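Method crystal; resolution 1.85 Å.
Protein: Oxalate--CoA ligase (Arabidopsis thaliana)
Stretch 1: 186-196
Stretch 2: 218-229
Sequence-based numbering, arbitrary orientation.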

ATOM      1  N   ASN A 186       6.564 -14.243  -5.142  1.00 14.04           N
ATOM      2  CA  ASN A 186       6.493 -13.080  -4.267  1.00 13.25           C
ATOM      3  C   ASN A 186       5.026 -12.854  -3.791  1.00 16.60           C
ATOM      4  O   ASN A 186       4.736 -12.674  -2.572  1.00 15.68           O
ATOM      5  CB  ASN A 186       6.978 -11.816  -5.000  1.00 13.39           C
ATOM      6  CG  ASN A 186       8.500 -11.737  -5.216  1.00 15.32           C
ATOM      7  OD1 ASN A 186       8.933 -11.105  -6.180  1.00 14.31           O
ATOM      8  ND2 ASN A 186       9.318 -12.361  -4.345  1.00 15.62           N
ATOM      9  N   LEU A 187       4.102 -12.842  -4.753  1.00 15.23           N
ATOM     10  CA  LEU A 187       2.689 -12.543  -4.448  1.00 13.14           C
ATOM     11  C   LEU A 187       2.073 -13.608  -3.533  1.00 14.49           C
ATOM     12  O   LEU A 187       1.394 -13.287  -2.558  1.00 13.75           O
ATOM     13  CB  LEU A 187       1.862 -12.444  -5.742  1.00 14.07           C
ATOM     14  CG  LEU A 187       2.255 -11.272  -6.685  1.00 17.22           C
ATOM     15  CD1 LEU A 187       1.347 -11.330  -7.924  1.00 19.48           C
ATOM     16  CD2 LEU A 187       2.028  -9.942  -6.062  1.00 17.27           C
ATOM     17  N   ALA A 188       2.273 -14.882  -3.887  1.00 13.64           N
ATOM     18  CA  ALA A 188       1.754 -15.979  -3.065  1.00 14.85           C
ATOM     19  C   ALA A 188       2.285 -15.933  -1.633  1.00 14.20           C
ATOM     20  O   ALA A 188       1.550 -16.092  -0.673  1.00 13.93           O
ATOM     21  CB  ALA A 188       2.112 -17.326  -3.703  1.00 14.83           C
ATOM     22  N   SER A 189       3.582 -15.669  -1.478  1.00 14.53           N
ATOM     23  CA  SER A 189       4.174 -15.534  -0.163  1.00 17.03           C
ATOM     24  C   SER A 189       3.527 -14.418   0.635  1.00 15.75           C
ATOM     25  O   SER A 189       3.198 -14.615   1.804  1.00 14.31           O
ATOM     26  CB  SER A 189       5.707 -15.269  -0.290  1.00 14.49           C
ATOM     27  OG  SER A 189       6.292 -16.379  -0.969  1.00 16.61           O
ATOM     28  N   SER A 190       3.381 -13.220   0.029  1.00 14.42           N
ATOM     29  CA  SER A 190       2.795 -12.146   0.840  1.00 12.21           C
ATOM     30  C   SER A 190       1.327 -12.381   1.184  1.00 15.71           C
ATOM     31  O   SER A 190       0.893 -12.066   2.302  1.00 15.79           O
ATOM     32  CB  SER A 190       2.902 -10.801   0.131  1.00 14.74           C
ATOM     33  OG  SER A 190       4.249 -10.380   0.271  1.00 20.75           O
ATOM     34  N   VAL A 191       0.583 -12.949   0.243  1.00 14.28           N
ATOM     35  CA  VAL A 191      -0.814 -13.287   0.515  1.00 14.52           C
ATOM     36  C   VAL A 191      -0.907 -14.294   1.694  1.00 13.66           C
ATOM     37  O   VAL A 191      -1.699 -14.103   2.630  1.00 15.38           O
ATOM     38  CB  VAL A 191      -1.497 -13.820  -0.777  1.00 14.05           C
ATOM     39  CG1 VAL A 191      -2.770 -14.650  -0.441  1.00 16.66           C
ATOM     40  CG2 VAL A 191      -1.828 -12.614  -1.723  1.00 12.70           C
ATOM     41  N   LYS A 192      -0.084 -15.343   1.676  1.00 13.87           N
ATOM     42  CA  LYS A 192      -0.052 -16.246   2.828  1.00 15.56           C
ATOM     43  C   LYS A 192       0.325 -15.557   4.139  1.00 15.17           C
ATOM     44  O   LYS A 192      -0.268 -15.854   5.185  1.00 13.33           O
ATOM     45  CB  LYS A 192       0.931 -17.415   2.564  1.00 17.66           C
ATOM     46  CG  LYS A 192       0.268 -18.362   1.574  1.00 22.19           C
ATOM     47  CD  LYS A 192       1.159 -19.576   1.229  1.00 25.17           C
ATOM     48  CE  LYS A 192       2.458 -19.144   0.488  1.00 36.85           C
ATOM     49  NZ  LYS A 192       3.341 -20.316   0.181  1.00 36.28           N
ATOM     50  N   ASN A 193       1.313 -14.663   4.095  1.00 14.09           N
ATOM     51  CA  ASN A 193       1.709 -13.933   5.314  1.00 16.01           C
ATOM     52  C   ASN A 193       0.581 -13.049   5.922  1.00 13.38           C
ATOM     53  O   ASN A 193       0.341 -13.060   7.131  1.00 13.12           O
ATOM     54  CB  ASN A 193       2.903 -13.025   5.008  1.00 15.45           C
ATOM     55  CG  ASN A 193       4.165 -13.808   4.679  1.00 17.96           C
ATOM     56  OD1 ASN A 193       4.336 -14.999   5.053  1.00 16.39           O
ATOM     57  ND2 ASN A 193       5.073 -13.128   4.017  1.00 15.23           N
ATOM     58  N   ILE A 194      -0.062 -12.304   5.038  1.00 12.14           N
ATOM     59  CA  ILE A 194      -1.129 -11.382   5.433  1.00 14.62           C
ATOM     60  C   ILE A 194      -2.326 -12.189   5.943  1.00 17.00           C
ATOM     61  O   ILE A 194      -2.835 -11.937   7.033  1.00 15.15           O
ATOM     62  CB  ILE A 194      -1.530 -10.457   4.235  1.00 14.99           C
ATOM     63  CG1 ILE A 194      -0.316  -9.588   3.844  1.00 11.93           C
ATOM     64  CG2 ILE A 194      -2.807  -9.602   4.590  1.00 14.79           C
ATOM     65  CD1 ILE A 194      -0.453  -8.887   2.447  1.00 16.44           C
ATOM     66  N   LYS A 195      -2.701 -13.240   5.218  1.00 14.69           N
ATOM     67  CA  LYS A 195      -3.792 -14.075   5.708  1.00 18.11           C
ATOM     68  C   LYS A 195      -3.470 -14.695   7.064  1.00 20.69           C
ATOM     69  O   LYS A 195      -4.344 -14.810   7.936  1.00 19.73           O
ATOM     70  CB  LYS A 195      -4.029 -15.266   4.756  1.00 20.91           C
ATOM     71  CG  LYS A 195      -4.695 -14.941   3.508  1.00 24.65           C
ATOM     72  CD  LYS A 195      -5.182 -16.293   2.870  1.00 35.23           C
ATOM     73  CE  LYS A 195      -4.078 -17.304   2.776  1.00 37.00           C
ATOM     74  NZ  LYS A 195      -4.537 -18.593   2.257  1.00 37.73           N
ATOM     75  N   ALA A 196      -2.206 -15.087   7.247  1.00 19.53           N
ATOM     76  CA  ALA A 196      -1.850 -15.764   8.472  1.00 17.73           C
ATOM     77  C   ALA A 196      -1.904 -14.820   9.658  1.00 17.86           C
ATOM     78  O   ALA A 196      -2.519 -15.172  10.711  1.00 17.34           O
ATOM     79  CB  ALA A 196      -0.423 -16.460   8.362  1.00 17.11           C
ATOM     80  N   LEU A 218      -3.531  -3.244  -3.095  1.00 16.34           N
ATOM     81  CA  LEU A 218      -3.521  -4.431  -3.962  1.00 15.88           C
ATOM     82  C   LEU A 218      -3.283  -5.733  -3.189  1.00 15.76           C
ATOM     83  O   LEU A 218      -4.050  -6.683  -3.341  1.00 14.21           O
ATOM     84  CB  LEU A 218      -2.440  -4.289  -5.031  1.00 16.14           C
ATOM     85  CG  LEU A 218      -2.293  -5.339  -6.107  1.00 17.62           C
ATOM     86  CD1 LEU A 218      -3.631  -5.395  -6.879  1.00 15.27           C
ATOM     87  CD2 LEU A 218      -1.143  -4.955  -7.063  1.00 20.28           C
ATOM     88  N   LEU A 219      -2.189  -5.804  -2.403  1.00 16.44           N
ATOM     89  CA  LEU A 219      -1.850  -7.061  -1.686  1.00 15.21           C
ATOM     90  C   LEU A 219      -2.723  -7.320  -0.478  1.00 14.26           C
ATOM     91  O   LEU A 219      -3.190  -8.439  -0.261  1.00 16.52           O
ATOM     92  CB  LEU A 219      -0.358  -7.077  -1.203  1.00 13.72           C
ATOM     93  CG  LEU A 219       0.593  -7.736  -2.193  1.00 14.73           C
ATOM     94  CD1 LEU A 219       0.346  -9.282  -2.283  1.00 18.51           C
ATOM     95  CD2 LEU A 219       0.513  -7.066  -3.621  1.00 15.31           C
ATOM     96  N   ALA A 220      -2.929  -6.316   0.370  1.00 15.30           N
ATOM     97  CA  ALA A 220      -3.645  -6.576   1.619  1.00 15.09           C
ATOM     98  C   ALA A 220      -5.136  -6.538   1.426  1.00 17.32           C
ATOM     99  O   ALA A 220      -5.838  -7.470   1.820  1.00 18.42           O
ATOM    100  CB  ALA A 220      -3.228  -5.537   2.725  1.00 17.32           C
ATOM    101  N   GLY A 221      -5.635  -5.427   0.889  1.00 17.56           N
ATOM    102  CA  GLY A 221      -7.091  -5.323   0.728  1.00 17.63           C
ATOM    103  C   GLY A 221      -7.668  -6.330  -0.283  1.00 18.29           C
ATOM    104  O   GLY A 221      -8.635  -7.022   0.022  1.00 18.62           O
ATOM    105  N   LEU A 222      -7.075  -6.404  -1.474  1.00 13.12           N
ATOM    106  CA  LEU A 222      -7.666  -7.198  -2.555  1.00 13.43           C
ATOM    107  C   LEU A 222      -7.152  -8.643  -2.554  1.00 15.55           C
ATOM    108  O   LEU A 222      -7.917  -9.595  -2.341  1.00 14.30           O
ATOM    109  CB  LEU A 222      -7.389  -6.534  -3.921  1.00 13.82           C
ATOM    110  CG  LEU A 222      -7.898  -7.374  -5.107  1.00 18.08           C
ATOM    111  CD1 LEU A 222      -9.494  -7.449  -5.134  1.00 13.43           C
ATOM    112  CD2 LEU A 222      -7.291  -6.876  -6.432  1.00 18.52           C
ATOM    113  N   LEU A 223      -5.853  -8.832  -2.787  1.00 14.01           N
ATOM    114  CA  LEU A 223      -5.411 -10.190  -3.106  1.00 14.43           C
ATOM    115  C   LEU A 223      -5.451 -11.095  -1.885  1.00 14.28           C
ATOM    116  O   LEU A 223      -5.711 -12.286  -2.031  1.00 15.63           O
ATOM    117  CB  LEU A 223      -3.984 -10.178  -3.703  1.00 15.07           C
ATOM    118  CG  LEU A 223      -3.897  -9.449  -5.076  1.00 16.32           C
ATOM    119  CD1 LEU A 223      -2.413  -9.361  -5.600  1.00 15.56           C
ATOM    120  CD2 LEU A 223      -4.834 -10.128  -6.128  1.00 16.22           C
ATOM    121  N   SER A 224      -5.126 -10.577  -0.698  1.00 13.02           N
ATOM    122  CA  SER A 224      -5.112 -11.471   0.479  1.00 12.77           C
ATOM    123  C   SER A 224      -6.560 -11.886   0.851  1.00 14.26           C
ATOM    124  O   SER A 224      -6.797 -13.022   1.346  1.00 16.25           O
ATOM    125  CB  SER A 224      -4.437 -10.808   1.683  1.00 14.40           C
ATOM    126  OG  SER A 224      -3.030 -10.593   1.333  1.00 15.55           O
ATOM    127  N   SER A 225      -7.494 -10.956   0.646  1.00 13.20           N
ATOM    128  CA  SER A 225      -8.930 -11.312   0.846  1.00 14.66           C
ATOM    129  C   SER A 225      -9.332 -12.437  -0.098  1.00 14.50           C
ATOM    130  O   SER A 225      -9.929 -13.434   0.309  1.00 16.17           O
ATOM    131  CB  SER A 225      -9.847 -10.100   0.593  1.00 15.13           C
ATOM    132  OG  SER A 225      -9.631  -9.095   1.563  1.00 16.96           O
ATOM    133  N   LEU A 226      -9.047 -12.263  -1.373  1.00 13.41           N
ATOM    134  CA  LEU A 226      -9.467 -13.278  -2.359  1.00 12.83           C
ATOM    135  C   LEU A 226      -8.770 -14.597  -2.049  1.00 16.38           C
ATOM    136  O   LEU A 226      -9.348 -15.681  -2.158  1.00 16.17           O
ATOM    137  CB  LEU A 226      -9.130 -12.842  -3.769  1.00 14.03           C
ATOM    138  CG  LEU A 226      -9.857 -11.583  -4.284  1.00 14.84           C
ATOM    139  CD1 LEU A 226      -9.351 -11.316  -5.692  1.00 15.37           C
ATOM    140  CD2 LEU A 226     -11.390 -11.829  -4.305  1.00 18.88           C
ATOM    141  N   GLY A 227      -7.510 -14.502  -1.642  1.00 15.87           N
ATOM    142  CA  GLY A 227      -6.771 -15.722  -1.303  1.00 15.21           C
ATOM    143  C   GLY A 227      -7.263 -16.448  -0.066  1.00 16.56           C
ATOM    144  O   GLY A 227      -6.832 -17.600   0.164  1.00 15.94           O
ATOM    145  N   ALA A 228      -8.090 -15.781   0.778  1.00 16.65           N
ATOM    146  CA  ALA A 228      -8.713 -16.473   1.906  1.00 16.98           C
ATOM    147  C   ALA A 228     -10.125 -17.006   1.625  1.00 18.08           C
ATOM    148  O   ALA A 228     -10.765 -17.569   2.549  1.00 17.94           O
ATOM    149  CB  ALA A 228      -8.835 -15.517   3.145  1.00 16.37           C
ATOM    150  N   GLY A 229     -10.642 -16.743   0.428  1.00 14.04           N
ATOM    151  CA  GLY A 229     -12.062 -17.014   0.100  1.00 13.96           C
ATOM    152  C   GLY A 229     -12.981 -15.953   0.706  1.00 16.60           C
ATOM    153  O   GLY A 229     -14.216 -16.134   0.788  1.00 16.31           O
TER

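Two helices that cross nearly at right angles can touch over only a short length, and the packing is then decided by the few residues at the crossing point. This pair from an oxalate--CoA ligase illustrates the principle. Stretch 1 is helical throughout, with regular i to i-4 bonds such as Val191 N to Leu187 O at 2.9 Å. Stretch 2 is mostly helical, but contains a wider pi-type turn, in which Leu223 N bonds to Leu218 O and Ser224 N to Leu219 O, each at 2.9 Å. Its last turn is followed by a Schellman motif, where Gly229 takes a positive phi of 77°, a conformation that favours glycine. The axes cross at -86° and approach to 8.8 Å. At the crossing, the CA atoms of Val191 and Ser224 lie 4.7 Å apart.

Stretch 2 is small where it meets Val191, with Ser224 and Gly227 there, and for Gly227 the geometry shows what that allows. Gly227 CA lies 4.2 Å from Val191 CG1; an ideally placed CB on this glycine would fall 2.7 Å from the same CG1, a clash. The missing side chain thus leaves room for the valine, which sits as a knob among Leu219, Leu223, Ser224 and Gly227, with its CG2 3.8 Å from Leu223 CB.

The packing is reciprocated. Leu219 points toward stretch 1 and enters a hole formed by Leu187, Ser190, Val191 and Ile194. Leu219 CD1 meets Ser190 CB at 3.8 Å and Val191 CG2 at 4.0 Å, while Leu219 CD2 lies 4.1 Å from Leu187 CD2. The chi1 of Leu219, -93°, falls between the usual wells. Ile194 extends the apolar surface, its CD1 lying 4.1 Å from Leu219 CB and 4.4 Å from Ala220 CB.

A hydroxyl at such a crossing needs a partner, and Ser224 finds one in its own helix: its OG donates to Leu219 O at 2.7 Å. That oxygen also accepts the backbone bond from Ser224 N, so one residue engages it twice. With its polar need met locally, Ser224 OG can pack against stretch 1, 3.3 Å from Ile194 CB and 3.6 Å from Val191 CA.

The single hydrogen bond across the contact comes from Lys195, whose NZ donates to Gly227 O at 3.3 Å, a rather long separation; NZ is also hydrogen-bonded elsewhere in the structure. The aliphatic part of this lysine packs against Ser224 and Ala228, with Lys195 CG 3.6 Å from Ser224 O and Lys195 CD 3.7 Å from Ala228 CB.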